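Local atomic coordinates of DNA gyrase, B subunit, truncated (Myxococcus xanthus, PDB entry 3CWV), a protein that probably contributes to the ATP-dependent breakage, passage and rejoining of double-stranded DNA, as a truncated B subunit of DNA gyrase. Residues L254-T262 with V304-F315; F230-V239 with I325-L336. All coordinates share one frame; numbering follows the deposited sequence.

Contact 1 (L254-T262 with V304-F315); sequences LSFANAVRT and VAVSGPRRQMAF
Two parallel strands of the mixed sheet in the DNA gyrase B transducer region, Leu254-Ala257 and Val304-Ser307, run side by side here. Leu254 O takes the N-H of Val304, and Phe256 is bonded both ways, its N to Val304 O, and its O to Val306 N, the latter at 3.0 Å. Asn258 N closes the ladder on Val306 O at 2.8 Å. That oxygen also takes a water, which in turn accepts from Ala259 N inside the type I' turn Ala257-Val260. Beyond the ladder the Asn258 amide lies alongside the backbone of Gly308: OD1 accepts Gly308 N on an in-plane lone pair at 2.9 Å, while ND2 gives to Gly308 O at 2.9 Å, almost exactly in the amide plane. With CG turned beside its own backbone N (chi1 -76°), the side chain carries the ladder one step further. Ala257 CB rests 3.9 Å from Met313 SD, and Thr262 CG2 meets the Phe315 ring at its edge, 3.9 Å from CE1. Ser255 OG bonds to Thr262 OG1 and to His265 ND1. Oxygen accepting and nitrogen donating to one residue hold the Asn258 amide in one flip, tying the turn to the chain leaving the strand.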
loop_
_atom_site.group_PDB
_atom_site.type_symbol
_atom_site.label_atom_id
_atom_site.label_comp_id
_atom_site.label_asym_id
_atom_site.label_seq_id
_atom_site.Cartn_x
_atom_site.Cartn_y
_atom_site.Cartn_z
ATOM N N LEU A 254 -4.193 0.179 13.140
ATOM C CA LEU A 254 -3.441 0.490 11.917
ATOM C C LEU A 254 -4.405 1.091 10.902
ATOM O O LEU A 254 -5.440 0.489 10.610
ATOM C CB LEU A 254 -2.894 -0.798 11.304
ATOM C CG LEU A 254 -1.559 -1.444 11.713
ATOM C CD1 LEU A 254 -0.964 -0.948 13.031
ATOM C CD2 LEU A 254 -1.650 -2.981 11.647
ATOM N N SER A 255 -4.088 2.271 10.372
ATOM C CA SER A 255 -4.985 2.873 9.375
ATOM C C SER A 255 -4.183 3.281 8.150
ATOM O O SER A 255 -2.989 3.592 8.268
ATOM C CB SER A 255 -5.749 4.059 9.944
ATOM O OG SER A 255 -4.874 5.009 10.490
ATOM N N PHE A 256 -4.832 3.245 6.987
ATOM C CA PHE A 256 -4.167 3.485 5.708
ATOM C C PHE A 256 -5.067 4.307 4.807
ATOM O O PHE A 256 -6.278 4.208 4.905
ATOM C CB PHE A 256 -3.892 2.154 4.983
ATOM C CG PHE A 256 -3.014 1.214 5.757
ATOM C CD1 PHE A 256 -1.649 1.184 5.532
ATOM C CD2 PHE A 256 -3.561 0.389 6.740
ATOM C CE1 PHE A 256 -0.825 0.323 6.261
ATOM C CE2 PHE A 256 -2.763 -0.453 7.495
ATOM C CZ PHE A 256 -1.391 -0.505 7.244
ATOM N N ALA A 257 -4.468 5.114 3.935
ATOM C CA ALA A 257 -5.206 5.719 2.822
ATOM C C ALA A 257 -4.382 5.408 1.601
ATOM O O ALA A 257 -3.174 5.717 1.555
ATOM C CB ALA A 257 -5.346 7.204 3.023
ATOM N N ASN A 258 -5.003 4.751 0.625
ATOM C CA ASN A 258 -4.247 4.149 -0.476
ATOM C C ASN A 258 -2.966 3.430 -0.035
ATOM O O ASN A 258 -1.872 3.653 -0.606
ATOM C CB ASN A 258 -3.941 5.167 -1.587
ATOM C CG ASN A 258 -5.159 5.472 -2.443
ATOM O OD1 ASN A 258 -6.204 4.873 -2.264
ATOM N ND2 ASN A 258 -5.026 6.404 -3.372
ATOM N N ALA A 259 -3.110 2.574 0.970
ATOM C CA ALA A 259 -2.028 1.651 1.347
ATOM C C ALA A 259 -0.781 2.345 1.883
ATOM O O ALA A 259 0.257 1.701 2.054
ATOM C CB ALA A 259 -1.653 0.691 0.174
ATOM N N VAL A 260 -0.875 3.649 2.137
ATOM C CA VAL A 260 0.144 4.328 2.939
ATOM C C VAL A 260 -0.426 4.678 4.318
ATOM O O VAL A 260 -1.582 5.117 4.456
ATOM C CB VAL A 260 0.718 5.591 2.260
ATOM C CG1 VAL A 260 1.471 5.214 0.957
ATOM C CG2 VAL A 260 -0.371 6.616 1.993
ATOM N N ARG A 261 0.382 4.490 5.348
ATOM C CA ARG A 261 -0.183 4.533 6.682
ATOM C C ARG A 261 -0.507 5.962 7.069
ATOM O O ARG A 261 0.176 6.906 6.663
ATOM C CB ARG A 261 0.734 3.854 7.712
ATOM C CG ARG A 261 -0.052 2.785 8.469
ATOM C CD ARG A 261 0.751 2.086 9.456
ATOM N NE ARG A 261 0.468 2.570 10.791
ATOM C CZ ARG A 261 1.158 2.175 11.849
ATOM N NH1 ARG A 261 2.139 1.298 11.681
ATOM N NH2 ARG A 261 0.875 2.647 13.054
ATOM N N THR A 262 -1.594 6.115 7.814
ATOM C CA THR A 262 -1.951 7.389 8.408
ATOM C C THR A 262 -1.746 7.189 9.896
ATOM O O THR A 262 -2.680 6.798 10.608
ATOM C CB THR A 262 -3.431 7.769 8.080
ATOM O OG1 THR A 262 -4.269 6.615 8.252
ATOM C CG2 THR A 262 -3.587 8.244 6.611
ATOM N N VAL A 304 -8.069 -0.224 9.541
ATOM C CA VAL A 304 -9.009 0.565 8.747
ATOM C C VAL A 304 -8.281 1.151 7.518
ATOM O O VAL A 304 -7.361 1.930 7.673
ATOM C CB VAL A 304 -9.600 1.740 9.580
ATOM C CG1 VAL A 304 -10.534 2.579 8.699
ATOM C CG2 VAL A 304 -10.323 1.234 10.874
ATOM N N ALA A 305 -8.692 0.771 6.307
ATOM C CA ALA A 305 -8.005 1.181 5.086
ATOM C C ALA A 305 -9.017 1.815 4.140
ATOM O O ALA A 305 -10.034 1.201 3.817
ATOM C CB ALA A 305 -7.346 -0.035 4.383
ATOM N N VAL A 306 -8.742 3.044 3.710
ATOM C CA VAL A 306 -9.595 3.673 2.693
ATOM C C VAL A 306 -8.782 3.783 1.420
ATOM O O VAL A 306 -7.570 3.891 1.466
ATOM C CB VAL A 306 -10.180 5.037 3.176
ATOM C CG1 VAL A 306 -9.066 6.048 3.456
ATOM C CG2 VAL A 306 -11.220 5.593 2.166
ATOM N N SER A 307 -9.425 3.679 0.266
ATOM C CA SER A 307 -8.667 3.803 -0.954
ATOM C C SER A 307 -9.562 4.503 -1.980
ATOM O O SER A 307 -10.783 4.486 -1.823
ATOM C CB SER A 307 -8.227 2.412 -1.436
ATOM O OG SER A 307 -9.333 1.649 -1.933
ATOM N N GLY A 308 -8.963 5.116 -2.999
ATOM C CA GLY A 308 -9.728 5.816 -4.023
ATOM C C GLY A 308 -8.770 6.604 -4.917
ATOM O O GLY A 308 -7.544 6.529 -4.739
ATOM N N PRO A 309 -9.317 7.394 -5.859
ATOM C CA PRO A 309 -8.443 8.205 -6.721
ATOM C C PRO A 309 -7.482 9.041 -5.857
ATOM O O PRO A 309 -7.915 9.597 -4.834
ATOM C CB PRO A 309 -9.437 9.108 -7.467
ATOM C CG PRO A 309 -10.726 8.266 -7.520
ATOM C CD PRO A 309 -10.752 7.590 -6.158
ATOM N N ARG A 310 -6.202 9.111 -6.238
ATOM C CA ARG A 310 -5.177 9.847 -5.438
ATOM C C ARG A 310 -5.596 11.284 -5.131
ATOM O O ARG A 310 -5.307 11.823 -4.036
ATOM C CB ARG A 310 -3.810 9.899 -6.159
ATOM C CG ARG A 310 -3.011 8.588 -6.258
ATOM C CD ARG A 310 -1.545 8.881 -6.652
ATOM N NE ARG A 310 -0.694 7.689 -6.812
ATOM C CZ ARG A 310 -0.548 7.000 -7.951
ATOM N NH1 ARG A 310 -1.224 7.355 -9.031
ATOM N NH2 ARG A 310 0.270 5.948 -8.020
ATOM N N ARG A 311 -6.243 11.917 -6.108
ATOM C CA ARG A 311 -6.686 13.313 -5.994
ATOM C C ARG A 311 -7.733 13.515 -4.902
ATOM O O ARG A 311 -7.837 14.605 -4.336
ATOM C CB ARG A 311 -7.274 13.802 -7.321
ATOM C CG ARG A 311 -8.553 13.058 -7.746
ATOM C CD ARG A 311 -9.346 13.812 -8.807
ATOM N NE ARG A 311 -9.750 15.146 -8.347
ATOM C CZ ARG A 311 -10.728 15.387 -7.470
ATOM N NH1 ARG A 311 -11.424 14.385 -6.937
ATOM N NH2 ARG A 311 -11.015 16.637 -7.122
ATOM N N GLN A 312 -8.507 12.462 -4.630
ATOM C CA GLN A 312 -9.552 12.477 -3.600
ATOM C C GLN A 312 -9.036 12.275 -2.177
ATOM O O GLN A 312 -9.775 12.493 -1.229
ATOM C CB GLN A 312 -10.623 11.409 -3.899
ATOM C CG GLN A 312 -11.645 11.800 -4.995
ATOM C CD GLN A 312 -12.799 10.800 -5.127
ATOM O OE1 GLN A 312 -13.500 10.496 -4.157
ATOM N NE2 GLN A 312 -13.018 10.312 -6.339
ATOM N N MET A 313 -7.794 11.830 -2.026
ATOM C CA MET A 313 -7.182 11.635 -0.699
ATOM C C MET A 313 -6.734 12.986 -0.159
ATOM O O MET A 313 -5.840 13.612 -0.724
ATOM C CB MET A 313 -5.974 10.711 -0.779
ATOM C CG MET A 313 -6.228 9.244 -1.240
ATOM S SD MET A 313 -7.329 8.288 -0.159
ATOM C CE MET A 313 -8.795 8.333 -1.196
ATOM N N ALA A 314 -7.368 13.456 0.910
ATOM C CA ALA A 314 -7.083 14.786 1.454
ATOM C C ALA A 314 -6.714 14.630 2.910
ATOM O O ALA A 314 -7.319 13.837 3.632
ATOM C CB ALA A 314 -8.287 15.718 1.307
ATOM N N PHE A 315 -5.718 15.390 3.340
ATOM C CA PHE A 315 -5.130 15.225 4.657
ATOM C C PHE A 315 -5.244 16.551 5.405
ATOM O O PHE A 315 -5.516 17.595 4.796
ATOM C CB PHE A 315 -3.668 14.786 4.496
ATOM C CG PHE A 315 -3.511 13.445 3.810
ATOM C CD1 PHE A 315 -3.550 12.268 4.550
ATOM C CD2 PHE A 315 -3.367 13.366 2.428
ATOM C CE1 PHE A 315 -3.424 11.015 3.933
ATOM C CE2 PHE A 315 -3.243 12.114 1.783
ATOM C CZ PHE A 315 -3.273 10.935 2.543
HETATM O O HOH W 1 -5.688 1.709 1.818
#

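Contact 2 (F230-V239 with I325-L336)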
loop_
_atom_site.group_PDB
_atom_site.type_symbol
_atom_site.label_atom_id
_atom_site.label_comp_id
_atom_site.label_asym_id
_atom_site.label_seq_id
_atom_site.Cartn_x
_atom_site.Cartn_y
_atom_site.Cartn_z
ATOM N N PHE A 230 -15.763 -5.345 7.443
ATOM C CA PHE A 230 -16.620 -4.540 6.571
ATOM C C PHE A 230 -15.856 -4.205 5.304
ATOM O O PHE A 230 -14.623 -4.097 5.323
ATOM C CB PHE A 230 -17.050 -3.249 7.270
ATOM C CG PHE A 230 -17.801 -3.474 8.543
ATOM C CD1 PHE A 230 -19.118 -3.928 8.515
ATOM C CD2 PHE A 230 -17.201 -3.230 9.766
ATOM C CE1 PHE A 230 -19.817 -4.134 9.688
ATOM C CE2 PHE A 230 -17.901 -3.440 10.944
ATOM C CZ PHE A 230 -19.207 -3.894 10.901
ATOM N N ASP A 231 -16.572 -4.105 4.190
ATOM C CA ASP A 231 -15.967 -3.702 2.939
ATOM C C ASP A 231 -17.088 -3.037 2.170
ATOM O O ASP A 231 -18.045 -3.710 1.794
ATOM C CB ASP A 231 -15.475 -4.929 2.154
ATOM C CG ASP A 231 -14.846 -4.571 0.806
ATOM O OD1 ASP A 231 -14.673 -3.364 0.460
ATOM O OD2 ASP A 231 -14.516 -5.527 0.067
ATOM N N PHE A 232 -16.983 -1.729 1.953
ATOM C CA PHE A 232 -18.016 -1.017 1.191
ATOM C C PHE A 232 -17.439 0.192 0.470
ATOM O O PHE A 232 -16.299 0.576 0.714
ATOM C CB PHE A 232 -19.173 -0.594 2.106
ATOM C CG PHE A 232 -18.796 0.443 3.137
ATOM C CD1 PHE A 232 -19.122 1.779 2.944
ATOM C CD2 PHE A 232 -18.143 0.083 4.299
ATOM C CE1 PHE A 232 -18.768 2.730 3.880
ATOM C CE2 PHE A 232 -17.804 1.027 5.242
ATOM C CZ PHE A 232 -18.114 2.353 5.029
ATOM N N THR A 233 -18.233 0.785 -0.417
ATOM C CA THR A 233 -17.795 1.930 -1.211
ATOM C C THR A 233 -18.746 3.109 -0.982
ATOM O O THR A 233 -19.973 2.940 -0.911
ATOM C CB THR A 233 -17.677 1.557 -2.693
ATOM O OG1 THR A 233 -16.678 0.535 -2.839
ATOM C CG2 THR A 233 -17.263 2.754 -3.551
ATOM N N TRP A 234 -18.167 4.288 -0.803
ATOM C CA TRP A 234 -18.938 5.517 -0.648
ATOM C C TRP A 234 -18.313 6.574 -1.513
ATOM O O TRP A 234 -17.108 6.835 -1.407
ATOM C CB TRP A 234 -18.940 6.009 0.795
ATOM C CG TRP A 234 -19.553 7.374 0.946
ATOM C CD1 TRP A 234 -20.896 7.678 0.946
ATOM C CD2 TRP A 234 -18.863 8.617 1.154
ATOM N NE1 TRP A 234 -21.074 9.030 1.114
ATOM C CE2 TRP A 234 -19.848 9.633 1.251
ATOM C CE3 TRP A 234 -17.511 8.975 1.258
ATOM C CZ2 TRP A 234 -19.520 10.988 1.450
ATOM C CZ3 TRP A 234 -17.183 10.324 1.464
ATOM C CH2 TRP A 234 -18.187 11.311 1.562
ATOM N N ASP A 235 -19.127 7.168 -2.389
ATOM C CA ASP A 235 -18.665 8.218 -3.259
ATOM C C ASP A 235 -17.337 7.867 -3.941
ATOM O O ASP A 235 -16.441 8.701 -3.990
ATOM C CB ASP A 235 -18.511 9.535 -2.472
ATOM C CG ASP A 235 -18.734 10.735 -3.338
ATOM O OD1 ASP A 235 -19.644 10.660 -4.203
ATOM O OD2 ASP A 235 -18.004 11.738 -3.182
ATOM N N GLY A 236 -17.216 6.641 -4.462
ATOM C CA GLY A 236 -16.020 6.231 -5.203
ATOM C C GLY A 236 -14.848 5.747 -4.351
ATOM O O GLY A 236 -13.792 5.379 -4.892
ATOM N N LEU A 237 -15.050 5.736 -3.031
ATOM C CA LEU A 237 -14.015 5.433 -2.042
ATOM C C LEU A 237 -14.324 4.093 -1.400
ATOM O O LEU A 237 -15.415 3.918 -0.854
ATOM C CB LEU A 237 -14.017 6.495 -0.932
ATOM C CG LEU A 237 -13.625 7.932 -1.299
ATOM C CD1 LEU A 237 -13.434 8.745 -0.051
ATOM C CD2 LEU A 237 -12.354 7.948 -2.127
ATOM N N ARG A 238 -13.364 3.168 -1.417
ATOM C CA ARG A 238 -13.544 1.885 -0.766
ATOM C C ARG A 238 -13.043 1.901 0.666
ATOM O O ARG A 238 -11.939 2.352 0.951
ATOM C CB ARG A 238 -12.862 0.773 -1.555
ATOM C CG ARG A 238 -13.046 -0.595 -0.924
ATOM C CD ARG A 238 -12.182 -1.631 -1.658
ATOM N NE ARG A 238 -12.546 -3.006 -1.322
ATOM C CZ ARG A 238 -11.921 -4.084 -1.803
ATOM N NH1 ARG A 238 -10.883 -3.952 -2.630
ATOM N NH2 ARG A 238 -12.322 -5.296 -1.444
ATOM N N VAL A 239 -13.861 1.408 1.578
ATOM C CA VAL A 239 -13.481 1.368 2.979
ATOM C C VAL A 239 -13.475 -0.096 3.374
ATOM O O VAL A 239 -14.459 -0.793 3.146
ATOM C CB VAL A 239 -14.472 2.147 3.837
ATOM C CG1 VAL A 239 -14.133 2.017 5.330
ATOM C CG2 VAL A 239 -14.501 3.625 3.405
ATOM N N ILE A 325 -11.201 13.911 4.854
ATOM C CA ILE A 325 -12.078 13.970 3.663
ATOM C C ILE A 325 -13.476 14.371 4.121
ATOM O O ILE A 325 -14.100 13.659 4.894
ATOM C CB ILE A 325 -12.125 12.624 2.939
ATOM C CG1 ILE A 325 -10.741 12.300 2.335
ATOM C CG2 ILE A 325 -13.205 12.628 1.844
ATOM C CD1 ILE A 325 -10.589 10.871 1.781
ATOM N N PRO A 326 -13.972 15.526 3.665
ATOM C CA PRO A 326 -15.252 16.035 4.176
ATOM C C PRO A 326 -16.342 15.013 3.936
ATOM O O PRO A 326 -16.397 14.462 2.841
ATOM C CB PRO A 326 -15.507 17.266 3.297
ATOM C CG PRO A 326 -14.118 17.676 2.812
ATOM C CD PRO A 326 -13.379 16.408 2.639
ATOM N N GLY A 327 -17.189 14.755 4.941
ATOM C CA GLY A 327 -18.320 13.834 4.781
ATOM C C GLY A 327 -17.977 12.366 5.033
ATOM O O GLY A 327 -18.869 11.566 5.334
ATOM N N LEU A 328 -16.690 12.005 4.921
ATOM C CA LEU A 328 -16.276 10.597 5.045
ATOM C C LEU A 328 -16.600 9.994 6.420
ATOM O O LEU A 328 -17.119 8.891 6.507
ATOM C CB LEU A 328 -14.758 10.402 4.764
ATOM C CG LEU A 328 -14.289 8.932 4.865
ATOM C CD1 LEU A 328 -15.057 8.062 3.885
ATOM C CD2 LEU A 328 -12.781 8.772 4.602
ATOM N N GLU A 329 -16.273 10.710 7.488
ATOM C CA GLU A 329 -16.513 10.182 8.819
ATOM C C GLU A 329 -17.987 9.855 9.066
ATOM O O GLU A 329 -18.327 8.795 9.622
ATOM C CB GLU A 329 -16.034 11.174 9.873
ATOM C CG GLU A 329 -16.472 10.772 11.270
ATOM C CD GLU A 329 -16.087 11.786 12.337
ATOM O OE1 GLU A 329 -15.091 12.520 12.155
ATOM O OE2 GLU A 329 -16.790 11.833 13.362
ATOM N N GLU A 330 -18.865 10.780 8.683
ATOM C CA GLU A 330 -20.298 10.561 8.874
ATOM C C GLU A 330 -20.847 9.493 7.950
ATOM O O GLU A 330 -21.703 8.726 8.363
ATOM C CB GLU A 330 -21.097 11.853 8.731
ATOM C CG GLU A 330 -21.435 12.475 10.069
ATOM C CD GLU A 330 -22.174 11.501 10.983
ATOM O OE1 GLU A 330 -21.680 11.260 12.101
ATOM O OE2 GLU A 330 -23.231 10.972 10.575
ATOM N N ALA A 331 -20.364 9.448 6.710
ATOM C CA ALA A 331 -20.751 8.386 5.756
ATOM C C ALA A 331 -20.431 6.987 6.262
ATOM O O ALA A 331 -21.241 6.072 6.088
ATOM C CB ALA A 331 -20.088 8.592 4.429
ATOM N N ILE A 332 -19.237 6.826 6.845
ATOM C CA ILE A 332 -18.802 5.559 7.457
ATOM C C ILE A 332 -19.624 5.246 8.702
ATOM O O ILE A 332 -20.096 4.118 8.852
ATOM C CB ILE A 332 -17.312 5.608 7.855
ATOM C CG1 ILE A 332 -16.420 5.705 6.607
ATOM C CG2 ILE A 332 -16.901 4.390 8.712
ATOM C CD1 ILE A 332 -14.963 5.882 6.963
ATOM N N ARG A 333 -19.800 6.238 9.580
ATOM C CA ARG A 333 -20.569 6.037 10.802
ATOM C C ARG A 333 -21.996 5.604 10.504
ATOM O O ARG A 333 -22.485 4.654 11.117
ATOM C CB ARG A 333 -20.565 7.263 11.724
ATOM C CG ARG A 333 -21.092 6.937 13.149
ATOM C CD ARG A 333 -21.646 8.161 13.883
ATOM N NE ARG A 333 -22.687 8.810 13.092
ATOM C CZ ARG A 333 -23.922 8.339 12.927
ATOM N NH1 ARG A 333 -24.781 8.998 12.166
ATOM N NH2 ARG A 333 -24.304 7.203 13.507
ATOM N N LYS A 334 -22.639 6.263 9.538
ATOM C CA LYS A 334 -23.994 5.907 9.132
ATOM C C LYS A 334 -24.094 4.518 8.533
ATOM O O LYS A 334 -25.065 3.800 8.787
ATOM C CB LYS A 334 -24.573 6.931 8.145
ATOM C CG LYS A 334 -25.019 8.211 8.813
ATOM C CD LYS A 334 -25.230 9.341 7.809
ATOM C CE LYS A 334 -25.471 10.658 8.539
ATOM N NZ LYS A 334 -25.927 11.701 7.592
ATOM N N GLN A 335 -23.110 4.143 7.724
ATOM C CA GLN A 335 -23.073 2.806 7.154
ATOM C C GLN A 335 -22.860 1.744 8.233
ATOM O O GLN A 335 -23.508 0.693 8.214
ATOM C CB GLN A 335 -21.944 2.690 6.120
ATOM C CG GLN A 335 -21.838 1.321 5.427
ATOM C CD GLN A 335 -22.806 1.176 4.274
ATOM O OE1 GLN A 335 -23.499 2.126 3.912
ATOM N NE2 GLN A 335 -22.839 -0.009 3.673
ATOM N N LEU A 336 -21.940 1.996 9.155
ATOM C CA LEU A 336 -21.484 0.920 10.029
ATOM C C LEU A 336 -22.242 0.787 11.341
ATOM O O LEU A 336 -22.327 -0.313 11.892
ATOM C CB LEU A 336 -19.998 1.049 10.328
ATOM C CG LEU A 336 -19.061 0.971 9.124
ATOM C CD1 LEU A 336 -17.649 0.911 9.653
ATOM C CD2 LEU A 336 -19.371 -0.260 8.267
#
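Ile325 meets Leu237 tip to tip, CD1 to CD1 at 4.0 Å, just ahead of the helix. Pro326 lays its carbonyl O at the edge of the Trp234 indole, and the backbone of Gly327, the N-cap residue with a positive phi of 86°, comes within 3.6 Å of Trp234 CH2 through its C atom. Leu328 swings CG away from its backbone N (chi1 -179°), which brings CD1 to 3.7 Å from Trp234 CE3 and also near Leu237 and Val239. Ala331 sets its methyl squarely over the indole, CB 3.4 Å from the centroid of the five-membered ring, a CH-pi contact, while Asp235 CB lies against the opposite face. A serine in place of Trp234 would probably leave Ala331 CB and Leu328 CD1 without the surface they pack on and open a gap beside the helix start. This is a helix laid across a beta hairpin, strands 228-234 and 237-245 joined by a type I' turn, with the segment axes of 230-234 and 328-336 9.8 Å apart. Ile332 touches the rim of Phe232 with CG1 and reaches Val239 CG2 with CD1. Gln335 passes over Phe232 with its amide only 16° from the ring plane, CG 3.6 Å from the ring centroid; Val239 CB backs the other face. Leu336 drives CD2 between two rings, over the face of Phe230 and 3.6 Å from Phe232 CE2, and the same side chain also packs on Val272 and Ala275 of helix 267-284.

Contact 1 is buried within the sheet, whereas contact 2 is partly buried and lies farther out, where helix 328-345 rests on the hairpin at the sheet's margin. They share that sheet: strands 300-307 and 237-245 are neighbours in it, and Ser307 N probably bonds to Arg238 O at 2.9 Å. The loop after strand 300-307 also reaches across, with Gln312 O packed 3.5 Å from Ile325 CD1. Along the chain, contact 1 is nested inside the span closed by contact 2. Their chemistry follows their place: backbone hydrogen bonds join strand to strand in contact 1 and the Asn258 amide ties the turn to the loop beyond, while contact 2 has none between its segments and relies on aromatic faces and aliphatic branches.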